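Local atomic coordinates of ABC transporter permease (Klebsiella pneumoniae, PDB entry 5NUP), a protein that probably removes misplaced phospholipids from the outer leaflet of the outer membrane, as the lipoprotein component of the Mla lipid-transport pathway, in complex with trimeric porins. Residues L17-N28 and P131-G139; V83-N91 and D101-R112. All coordinates share one frame; numbering follows the deposited sequence.

Interaction 1 (L17-N28 and P131-G139); sequences LEGFNRTMFNFN and PYVQLPFYG
Asn28 and the backbone of Leu135 to Phe137 face each other through a single carboxamide that bonds on both its sides. Its OD1 accepts from Phe137 N at 2.7 Å, the donor lying in the carbonyl plane on a lone pair, while its ND2 gives a nearly straight bond (165°) to Leu135 O at 2.8 Å, with that oxygen in the amide plane. Two bonds in the plane fix the rotation of the amide and clamp the backbone around Pro136.

Asn21, two turns earlier on the same helix, reaches the strand in a looser version of this grip. With CG beside the backbone N, its amide reaches the backbone of 132-134, where OD1 receives Gln134 N and ND2 points to Tyr132 O; both bonds are weak and clearly bent. A further weak bond joins Asn21 ND2 to Tyr195 OH of helix 194-209.

Between the two asparagines, Met24, bent at chi2 and chi3, crosses the proline ring obliquely, its CE 3.3 Å from Pro136 CB and its CG near Pro136 CD. The CG of Gln134 meets the CB of Met24 from the strand side. Farther along, Phe27 and Phe137 form a T-shaped pair: the CE2-CZ edge of Phe27 points at one face of Phe137, with centroids 5.0 Å apart and planes at 88°. At the other end, Leu17 CD1 lies alongside Pro131 CB at 3.7 Å.

The axes of helix 18-28 and strand 133-135 run roughly parallel, 26° apart and 7.2 Å at closest approach. This is packing of the first helix of the MlaA fold against a two-stranded antiparallel hairpin, 133-135 with 139-141, whose turn carries Phe137.

Interaction 2 (V83-N91 and D101-R112); sequences VHFTRFFLN and DVAGMANPQLQR
Ala103 plugs into helix 83-91 as a knob in a hole formed by Thr86, Arg87, Leu90 and Asn91, its CB 3.7 Å from Arg87 CA. One wall of this apolar centre is Leu90, whose CD1 touches Ala103 CB at 3.9 Å. Leu110 extends the apolar surface toward Val83: both its methyls rest against Thr86, CD1 on Thr86 CG2 and CD2 on Thr86 CB, and the two side chains cross at about a right angle. Val83 CG1 lies 4.1 Å from Leu110 CD2.

Outward from this centre, the Arg87 chain runs past Ala103, its CG close to Ala103 CB, and then bends at chi3, which carries the guanidinium between Asp101 and the 110-112 backbone. There NH1 makes a straight bond (169°) to Leu110 O at 2.9 Å, with the oxygen near the guanidinium plane. The same NH1 forms a salt bridge with Asp101 OD1 at 2.8 Å, although as a hydrogen bond it is bent and weak, and the carboxylate plane is turned 65° from the guanidinium. One guanidinium face is covered by Arg112 CA, 3.4 Å above its plane. Asp101 OD1 also accepts a weak bond from Gly104 N and so caps helix 102-106 at its N-terminus, which ties the cap to the salt bridge.

A second carboxylate, Glu65, pairs with Arg87 NE, so two acids probably stabilise the buried charge. Helix 102-106 crosses helix 83-91 at 115° with axes 8.6 Å apart. Helix 65-74 packs on His84, Phe85 and Phe88, while Asn91, Asp101 and Arg112 touch helix 50-62; aromatic side chains of other protein chains of the assembly pack on Val83, Thr86 and Val102.

How the interactions relate
Interaction 1 and interaction 2 lie on opposite sides of the chain's centre, with their own centres 37 Å apart and their nearest atoms about 18 Å apart, so neither touches the other. In sequence they are nested: segments 83-91 and 101-112 both fall within the span that 17-28 and 131-139 close. Interaction 1 joins segments far apart in the chain and has no other protein chain of the assembly against it. Interaction 2 is local, with only nine residues between its segments, and borders other chains. Detergent also lies near it: a C8E molecule touches Phe85, and a bound C8E lies about 7 Å from the Asp101 side chain, consistent with a membrane-facing edge.

Interaction 1 (L17-N28 and P131-G139)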
loop_
_atom_site.group_PDB
_atom_site.type_symbol
_atom_site.label_atom_id
_atom_site.label_comp_id
_atom_site.label_asym_id
_atom_site.label_seq_id
_atom_site.Cartn_x
_atom_site.Cartn_y
_atom_site.Cartn_z
ATOM N N LEU F 17 50.604 38.510 -41.947
ATOM C CA LEU F 17 51.618 38.295 -40.925
ATOM C C LEU F 17 52.312 36.943 -41.053
ATOM O O LEU F 17 52.873 36.443 -40.074
ATOM C CB LEU F 17 51.009 38.442 -39.531
ATOM C CG LEU F 17 50.231 39.686 -39.123
ATOM C CD1 LEU F 17 48.745 39.385 -38.923
ATOM C CD2 LEU F 17 50.911 40.195 -37.820
ATOM N N GLU F 18 52.346 36.374 -42.259
ATOM C CA GLU F 18 53.032 35.101 -42.455
ATOM C C GLU F 18 54.463 35.141 -41.937
ATOM O O GLU F 18 54.920 34.195 -41.283
ATOM C CB GLU F 18 53.004 34.727 -43.931
ATOM C CG GLU F 18 53.978 33.642 -44.294
ATOM C CD GLU F 18 53.680 33.060 -45.643
ATOM O OE1 GLU F 18 54.249 31.999 -45.968
ATOM O OE2 GLU F 18 52.882 33.677 -46.383
ATOM N N GLY F 19 55.179 36.237 -42.204
ATOM C CA GLY F 19 56.526 36.370 -41.676
ATOM C C GLY F 19 56.546 36.314 -40.162
ATOM O O GLY F 19 57.290 35.529 -39.567
ATOM N N PHE F 20 55.710 37.139 -39.517
ATOM C CA PHE F 20 55.527 37.057 -38.070
ATOM C C PHE F 20 55.117 35.652 -37.642
ATOM O O PHE F 20 55.620 35.135 -36.632
ATOM C CB PHE F 20 54.517 38.126 -37.620
ATOM C CG PHE F 20 54.114 38.048 -36.160
ATOM C CD1 PHE F 20 54.566 39.003 -35.259
ATOM C CD2 PHE F 20 53.321 36.999 -35.681
ATOM C CE1 PHE F 20 54.223 38.929 -33.916
ATOM C CE2 PHE F 20 52.963 36.919 -34.345
ATOM C CZ PHE F 20 53.410 37.881 -33.455
ATOM N N ASN F 21 54.178 35.038 -38.372
ATOM C CA ASN F 21 53.593 33.772 -37.934
ATOM C C ASN F 21 54.618 32.647 -37.911
ATOM O O ASN F 21 54.716 31.914 -36.919
ATOM C CB ASN F 21 52.413 33.402 -38.821
ATOM C CG ASN F 21 51.304 34.395 -38.713
ATOM O OD1 ASN F 21 51.213 35.113 -37.716
ATOM N ND2 ASN F 21 50.439 34.441 -39.718
ATOM N N ARG F 22 55.398 32.486 -38.987
ATOM C CA ARG F 22 56.358 31.384 -39.004
ATOM C C ARG F 22 57.413 31.541 -37.930
ATOM O O ARG F 22 57.998 30.540 -37.492
ATOM C CB ARG F 22 57.039 31.237 -40.348
ATOM C CG ARG F 22 56.311 30.346 -41.294
ATOM C CD ARG F 22 56.983 30.420 -42.628
ATOM N NE ARG F 22 56.838 29.189 -43.390
ATOM C CZ ARG F 22 56.191 29.097 -44.544
ATOM N NH1 ARG F 22 56.122 27.936 -45.173
ATOM N NH2 ARG F 22 55.614 30.167 -45.071
ATOM N N THR F 23 57.651 32.776 -37.487
ATOM C CA THR F 23 58.584 32.993 -36.391
ATOM C C THR F 23 58.018 32.460 -35.081
ATOM O O THR F 23 58.721 31.758 -34.345
ATOM C CB THR F 23 58.905 34.489 -36.279
ATOM O OG1 THR F 23 59.901 34.849 -37.246
ATOM C CG2 THR F 23 59.381 34.862 -34.870
ATOM N N MET F 24 56.735 32.736 -34.790
ATOM C CA MET F 24 56.142 32.170 -33.579
ATOM C C MET F 24 55.958 30.662 -33.685
ATOM O O MET F 24 56.093 29.959 -32.680
ATOM C CB MET F 24 54.797 32.808 -33.230
ATOM C CG MET F 24 54.798 34.305 -33.065
ATOM S SD MET F 24 56.324 35.057 -32.505
ATOM C CE MET F 24 56.703 34.239 -30.974
ATOM N N PHE F 25 55.686 30.135 -34.881
ATOM C CA PHE F 25 55.441 28.707 -34.969
ATOM C C PHE F 25 56.699 27.923 -34.674
ATOM O O PHE F 25 56.649 26.908 -33.970
ATOM C CB PHE F 25 54.907 28.314 -36.344
ATOM C CG PHE F 25 54.910 26.814 -36.563
ATOM C CD1 PHE F 25 56.006 26.157 -37.121
ATOM C CD2 PHE F 25 53.817 26.046 -36.160
ATOM C CE1 PHE F 25 55.997 24.758 -37.294
ATOM C CE2 PHE F 25 53.796 24.672 -36.332
ATOM C CZ PHE F 25 54.885 24.020 -36.898
ATOM N N ASN F 26 57.833 28.399 -35.173
ATOM C CA ASN F 26 59.081 27.716 -34.884
ATOM C C ASN F 26 59.409 27.782 -33.400
ATOM O O ASN F 26 60.026 26.858 -32.848
ATOM C CB ASN F 26 60.217 28.319 -35.714
ATOM C CG ASN F 26 61.204 27.282 -36.184
ATOM O OD1 ASN F 26 60.812 26.248 -36.732
ATOM N ND2 ASN F 26 62.487 27.525 -35.931
ATOM N N PHE F 27 58.987 28.849 -32.731
ATOM C CA PHE F 27 59.095 28.872 -31.284
ATOM C C PHE F 27 58.167 27.848 -30.643
ATOM O O PHE F 27 58.560 27.154 -29.696
ATOM C CB PHE F 27 58.804 30.272 -30.760
ATOM C CG PHE F 27 58.775 30.344 -29.280
ATOM C CD1 PHE F 27 59.952 30.292 -28.557
ATOM C CD2 PHE F 27 57.581 30.470 -28.610
ATOM C CE1 PHE F 27 59.941 30.354 -27.200
ATOM C CE2 PHE F 27 57.560 30.544 -27.246
ATOM C CZ PHE F 27 58.748 30.481 -26.538
ATOM N N ASN F 28 56.942 27.714 -31.159
ATOM C CA ASN F 28 56.011 26.765 -30.556
ATOM C C ASN F 28 56.382 25.328 -30.887
ATOM O O ASN F 28 56.176 24.432 -30.063
ATOM C CB ASN F 28 54.581 27.025 -31.011
ATOM C CG ASN F 28 54.000 28.281 -30.407
ATOM O OD1 ASN F 28 54.249 28.598 -29.246
ATOM N ND2 ASN F 28 53.138 28.959 -31.172
ATOM N N PRO F 131 43.134 38.160 -40.751
ATOM C CA PRO F 131 44.448 37.583 -41.061
ATOM C C PRO F 131 44.572 36.110 -40.687
ATOM O O PRO F 131 43.852 35.241 -41.184
ATOM C CB PRO F 131 45.406 38.445 -40.226
ATOM C CG PRO F 131 44.638 39.707 -39.943
ATOM C CD PRO F 131 43.227 39.260 -39.781
ATOM N N TYR F 132 45.535 35.841 -39.825
ATOM C CA TYR F 132 45.771 34.565 -39.179
ATOM C C TYR F 132 46.943 34.836 -38.248
ATOM O O TYR F 132 48.102 34.633 -38.626
ATOM C CB TYR F 132 46.093 33.433 -40.174
ATOM C CG TYR F 132 46.692 32.191 -39.517
ATOM C CD1 TYR F 132 47.489 31.299 -40.229
ATOM C CD2 TYR F 132 46.460 31.912 -38.173
ATOM C CE1 TYR F 132 48.047 30.165 -39.603
ATOM C CE2 TYR F 132 47.011 30.801 -37.550
ATOM C CZ TYR F 132 47.794 29.928 -38.260
ATOM O OH TYR F 132 48.302 28.829 -37.598
ATOM N N VAL F 133 46.666 35.254 -37.028
ATOM C CA VAL F 133 47.759 35.507 -36.108
ATOM C C VAL F 133 48.250 34.146 -35.643
ATOM O O VAL F 133 47.517 33.160 -35.667
ATOM C CB VAL F 133 47.298 36.413 -34.940
ATOM C CG1 VAL F 133 48.461 36.866 -34.094
ATOM C CG2 VAL F 133 46.527 37.629 -35.455
ATOM N N GLN F 134 49.519 34.056 -35.290
ATOM C CA GLN F 134 50.013 32.874 -34.607
ATOM C C GLN F 134 50.610 33.315 -33.285
ATOM O O GLN F 134 51.519 34.149 -33.260
ATOM C CB GLN F 134 51.053 32.131 -35.434
ATOM C CG GLN F 134 51.779 31.138 -34.594
ATOM C CD GLN F 134 51.325 29.772 -34.959
ATOM O OE1 GLN F 134 50.634 29.615 -35.962
ATOM N NE2 GLN F 134 51.607 28.790 -34.114
ATOM N N LEU F 135 50.130 32.783 -32.252
ATOM C CA LEU F 135 50.704 33.391 -31.073
ATOM C C LEU F 135 51.721 32.457 -30.428
ATOM O O LEU F 135 51.625 31.228 -30.555
ATOM C CB LEU F 135 49.625 33.726 -30.037
ATOM C CG LEU F 135 48.617 34.866 -30.173
ATOM C CD1 LEU F 135 49.317 36.206 -30.048
ATOM C CD2 LEU F 135 47.872 34.771 -31.453
ATOM N N PRO F 136 52.721 33.016 -29.753
ATOM C CA PRO F 136 53.628 32.174 -28.964
ATOM C C PRO F 136 52.882 31.619 -27.759
ATOM O O PRO F 136 52.162 32.350 -27.077
ATOM C CB PRO F 136 54.744 33.138 -28.553
ATOM C CG PRO F 136 54.120 34.498 -28.634
ATOM C CD PRO F 136 53.179 34.420 -29.804
ATOM N N PHE F 137 53.046 30.314 -27.523
ATOM C CA PHE F 137 52.414 29.570 -26.433
ATOM C C PHE F 137 50.932 29.292 -26.677
ATOM O O PHE F 137 50.399 28.308 -26.162
ATOM C CB PHE F 137 52.578 30.295 -25.087
ATOM C CG PHE F 137 54.018 30.541 -24.682
ATOM C CD1 PHE F 137 54.547 31.834 -24.684
ATOM C CD2 PHE F 137 54.852 29.485 -24.319
ATOM C CE1 PHE F 137 55.869 32.076 -24.319
ATOM C CE2 PHE F 137 56.183 29.725 -23.953
ATOM C CZ PHE F 137 56.683 31.024 -23.950
ATOM N N TYR F 138 50.253 30.115 -27.464
ATOM C CA TYR F 138 48.819 29.903 -27.713
ATOM C C TYR F 138 48.603 28.963 -28.896
ATOM O O TYR F 138 48.052 27.871 -28.749
ATOM C CB TYR F 138 48.116 31.243 -27.920
ATOM C CG TYR F 138 46.616 31.169 -27.924
ATOM C CD1 TYR F 138 45.924 30.838 -29.086
ATOM C CD2 TYR F 138 45.880 31.461 -26.785
ATOM C CE1 TYR F 138 44.523 30.784 -29.109
ATOM C CE2 TYR F 138 44.487 31.411 -26.793
ATOM C CZ TYR F 138 43.808 31.073 -27.961
ATOM O OH TYR F 138 42.424 31.016 -27.985
ATOM N N GLY F 139 48.998 29.394 -30.080
ATOM C CA GLY F 139 48.899 28.566 -31.258
ATOM C C GLY F 139 48.269 29.330 -32.398
ATOM O O GLY F 139 48.874 30.268 -32.917
#

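Interaction 2 (V83-N91 and D101-R112)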
loop_
_atom_site.group_PDB
_atom_site.type_symbol
_atom_site.label_atom_id
_atom_site.label_comp_id
_atom_site.label_asym_id
_atom_site.label_seq_id
_atom_site.Cartn_x
_atom_site.Cartn_y
_atom_site.Cartn_z
ATOM N N VAL F 83 19.466 19.551 -28.575
ATOM C CA VAL F 83 20.388 18.433 -28.384
ATOM C C VAL F 83 21.467 18.838 -27.399
ATOM O O VAL F 83 21.824 18.084 -26.492
ATOM C CB VAL F 83 20.995 17.993 -29.726
ATOM C CG1 VAL F 83 22.218 17.139 -29.488
ATOM C CG2 VAL F 83 20.001 17.270 -30.581
ATOM N N HIS F 84 21.966 20.057 -27.523
ATOM C CA HIS F 84 22.978 20.469 -26.575
ATOM C C HIS F 84 22.365 21.001 -25.284
ATOM O O HIS F 84 23.001 20.912 -24.228
ATOM C CB HIS F 84 23.932 21.472 -27.242
ATOM C CG HIS F 84 24.740 20.863 -28.350
ATOM N ND1 HIS F 84 25.889 20.141 -28.119
ATOM C CD2 HIS F 84 24.554 20.848 -29.694
ATOM C CE1 HIS F 84 26.379 19.713 -29.268
ATOM N NE2 HIS F 84 25.590 20.129 -30.240
ATOM N N PHE F 85 21.106 21.430 -25.312
ATOM C CA PHE F 85 20.405 21.637 -24.050
ATOM C C PHE F 85 20.272 20.321 -23.285
ATOM O O PHE F 85 20.510 20.268 -22.069
ATOM C CB PHE F 85 19.027 22.262 -24.266
ATOM C CG PHE F 85 18.192 22.292 -23.010
ATOM C CD1 PHE F 85 17.366 21.221 -22.681
ATOM C CD2 PHE F 85 18.266 23.368 -22.136
ATOM C CE1 PHE F 85 16.643 21.232 -21.525
ATOM C CE2 PHE F 85 17.519 23.381 -20.965
ATOM C CZ PHE F 85 16.719 22.318 -20.664
ATOM N N THR F 86 19.846 19.256 -23.978
ATOM C CA THR F 86 19.660 17.974 -23.308
ATOM C C THR F 86 20.980 17.494 -22.739
ATOM O O THR F 86 21.034 16.960 -21.625
ATOM C CB THR F 86 19.099 16.928 -24.279
ATOM O OG1 THR F 86 17.903 17.427 -24.906
ATOM C CG2 THR F 86 18.784 15.628 -23.547
ATOM N N ARG F 87 22.064 17.716 -23.480
ATOM C CA ARG F 87 23.380 17.350 -22.976
ATOM C C ARG F 87 23.693 18.118 -21.700
ATOM O O ARG F 87 24.049 17.524 -20.682
ATOM C CB ARG F 87 24.447 17.603 -24.049
ATOM C CG ARG F 87 24.624 16.454 -25.022
ATOM C CD ARG F 87 25.954 16.532 -25.713
ATOM N NE ARG F 87 26.999 16.632 -24.705
ATOM C CZ ARG F 87 27.636 15.602 -24.169
ATOM N NH1 ARG F 87 27.341 14.359 -24.525
ATOM N NH2 ARG F 87 28.549 15.830 -23.250
ATOM N N PHE F 88 23.498 19.435 -21.709
ATOM C CA PHE F 88 23.833 20.203 -20.520
ATOM C C PHE F 88 22.988 19.774 -19.327
ATOM O O PHE F 88 23.499 19.637 -18.210
ATOM C CB PHE F 88 23.690 21.702 -20.779
ATOM C CG PHE F 88 23.961 22.524 -19.574
ATOM C CD1 PHE F 88 25.225 22.547 -19.015
ATOM C CD2 PHE F 88 22.944 23.225 -18.963
ATOM C CE1 PHE F 88 25.466 23.280 -17.861
ATOM C CE2 PHE F 88 23.170 23.957 -17.826
ATOM C CZ PHE F 88 24.437 23.992 -17.274
ATOM N N PHE F 89 21.704 19.487 -19.554
ATOM C CA PHE F 89 20.781 19.277 -18.441
ATOM C C PHE F 89 20.973 17.892 -17.828
ATOM O O PHE F 89 21.205 17.764 -16.619
ATOM C CB PHE F 89 19.361 19.510 -18.943
ATOM C CG PHE F 89 18.293 18.852 -18.135
ATOM C CD1 PHE F 89 18.115 19.162 -16.786
ATOM C CD2 PHE F 89 17.395 17.984 -18.747
ATOM C CE1 PHE F 89 17.101 18.577 -16.064
ATOM C CE2 PHE F 89 16.374 17.409 -18.032
ATOM C CZ PHE F 89 16.227 17.701 -16.690
ATOM N N LEU F 90 20.972 16.852 -18.662
ATOM C CA LEU F 90 21.261 15.519 -18.152
ATOM C C LEU F 90 22.624 15.454 -17.476
ATOM O O LEU F 90 22.731 14.936 -16.357
ATOM C CB LEU F 90 21.185 14.511 -19.297
ATOM C CG LEU F 90 19.855 14.462 -20.046
ATOM C CD1 LEU F 90 19.849 13.271 -21.001
ATOM C CD2 LEU F 90 18.699 14.361 -19.047
ATOM N N ASN F 91 23.662 16.037 -18.094
ATOM C CA ASN F 91 25.016 15.848 -17.578
ATOM C C ASN F 91 25.288 16.678 -16.333
ATOM O O ASN F 91 26.103 16.276 -15.504
ATOM C CB ASN F 91 26.052 16.211 -18.633
ATOM C CG ASN F 91 26.107 15.221 -19.773
ATOM O OD1 ASN F 91 26.706 15.496 -20.825
ATOM N ND2 ASN F 91 25.476 14.072 -19.588
ATOM N N ASP F 101 29.173 11.499 -18.528
ATOM C CA ASP F 101 28.458 11.815 -19.768
ATOM C C ASP F 101 27.170 10.995 -19.784
ATOM O O ASP F 101 27.011 10.027 -20.530
ATOM C CB ASP F 101 29.328 11.546 -21.000
ATOM C CG ASP F 101 28.698 12.072 -22.312
ATOM O OD1 ASP F 101 27.686 12.806 -22.251
ATOM O OD2 ASP F 101 29.218 11.759 -23.411
ATOM N N VAL F 102 26.201 11.459 -18.996
ATOM C CA VAL F 102 24.934 10.751 -18.894
ATOM C C VAL F 102 24.179 10.827 -20.216
ATOM O O VAL F 102 23.691 9.812 -20.725
ATOM C CB VAL F 102 24.099 11.312 -17.724
ATOM C CG1 VAL F 102 22.714 10.651 -17.678
ATOM C CG2 VAL F 102 24.839 11.149 -16.397
ATOM N N ALA F 103 24.044 12.034 -20.772
ATOM C CA ALA F 103 23.385 12.181 -22.065
ATOM C C ALA F 103 24.018 11.277 -23.113
ATOM O O ALA F 103 23.319 10.733 -23.974
ATOM C CB ALA F 103 23.415 13.643 -22.528
ATOM N N GLY F 104 25.346 11.113 -23.064
ATOM C CA GLY F 104 26.024 10.333 -24.092
ATOM C C GLY F 104 25.673 8.856 -24.083
ATOM O O GLY F 104 25.395 8.271 -25.136
ATOM N N MET F 105 25.626 8.240 -22.901
ATOM C CA MET F 105 25.214 6.841 -22.838
ATOM C C MET F 105 23.709 6.665 -22.953
ATOM O O MET F 105 23.258 5.557 -23.257
ATOM C CB MET F 105 25.730 6.158 -21.570
ATOM C CG MET F 105 26.010 7.051 -20.389
ATOM S SD MET F 105 26.946 6.136 -19.134
ATOM C CE MET F 105 27.212 7.396 -17.905
ATOM N N ALA F 106 22.934 7.728 -22.709
ATOM C CA ALA F 106 21.477 7.631 -22.722
ATOM C C ALA F 106 20.923 7.474 -24.133
ATOM O O ALA F 106 19.870 6.855 -24.316
ATOM C CB ALA F 106 20.864 8.863 -22.057
ATOM N N ASN F 107 21.611 8.006 -25.138
ATOM C CA ASN F 107 21.086 7.992 -26.497
ATOM C C ASN F 107 22.180 8.334 -27.499
ATOM O O ASN F 107 22.972 9.258 -27.273
ATOM C CB ASN F 107 19.929 8.984 -26.653
ATOM C CG ASN F 107 19.195 8.826 -27.980
ATOM O OD1 ASN F 107 19.216 7.761 -28.596
ATOM N ND2 ASN F 107 18.561 9.897 -28.436
ATOM N N PRO F 108 22.280 7.576 -28.591
ATOM C CA PRO F 108 23.227 7.931 -29.660
ATOM C C PRO F 108 23.121 9.371 -30.167
ATOM O O PRO F 108 24.136 9.923 -30.603
ATOM C CB PRO F 108 22.883 6.923 -30.765
ATOM C CG PRO F 108 22.269 5.744 -30.049
ATOM C CD PRO F 108 21.855 6.167 -28.668
ATOM N N GLN F 109 21.936 9.995 -30.192
ATOM C CA GLN F 109 21.901 11.360 -30.724
ATOM C C GLN F 109 22.342 12.430 -29.726
ATOM O O GLN F 109 22.289 13.613 -30.072
ATOM C CB GLN F 109 20.517 11.738 -31.264
ATOM C CG GLN F 109 19.989 10.895 -32.412
ATOM C CD GLN F 109 18.817 10.025 -31.983
ATOM O OE1 GLN F 109 18.287 10.171 -30.881
ATOM N NE2 GLN F 109 18.391 9.131 -32.866
ATOM N N LEU F 110 22.811 12.078 -28.533
ATOM C CA LEU F 110 23.261 13.095 -27.590
ATOM C C LEU F 110 24.750 12.968 -27.274
ATOM O O LEU F 110 25.226 13.565 -26.297
ATOM C CB LEU F 110 22.448 13.026 -26.291
ATOM C CG LEU F 110 20.933 13.069 -26.505
ATOM C CD1 LEU F 110 20.176 12.500 -25.305
ATOM C CD2 LEU F 110 20.430 14.457 -26.910
ATOM N N GLN F 111 25.493 12.211 -28.079
ATOM C CA GLN F 111 26.931 12.075 -27.895
ATOM C C GLN F 111 27.597 13.434 -27.906
ATOM O O GLN F 111 27.143 14.356 -28.578
ATOM C CB GLN F 111 27.521 11.232 -29.015
ATOM C CG GLN F 111 26.657 10.057 -29.277
ATOM C CD GLN F 111 27.301 8.743 -29.006
ATOM O OE1 GLN F 111 28.495 8.552 -29.242
ATOM N NE2 GLN F 111 26.507 7.807 -28.511
ATOM N N ARG F 112 28.706 13.537 -27.184
ATOM C CA ARG F 112 29.438 14.785 -27.195
ATOM C C ARG F 112 29.966 15.015 -28.599
ATOM O O ARG F 112 30.291 14.064 -29.315
ATOM C CB ARG F 112 30.619 14.756 -26.228
ATOM C CG ARG F 112 31.474 15.989 -26.386
ATOM C CD ARG F 112 32.911 15.780 -26.091
ATOM N NE ARG F 112 33.223 16.208 -24.746
ATOM C CZ ARG F 112 34.232 15.715 -24.051
ATOM N NH1 ARG F 112 35.014 14.790 -24.592
ATOM N NH2 ARG F 112 34.452 16.139 -22.826
#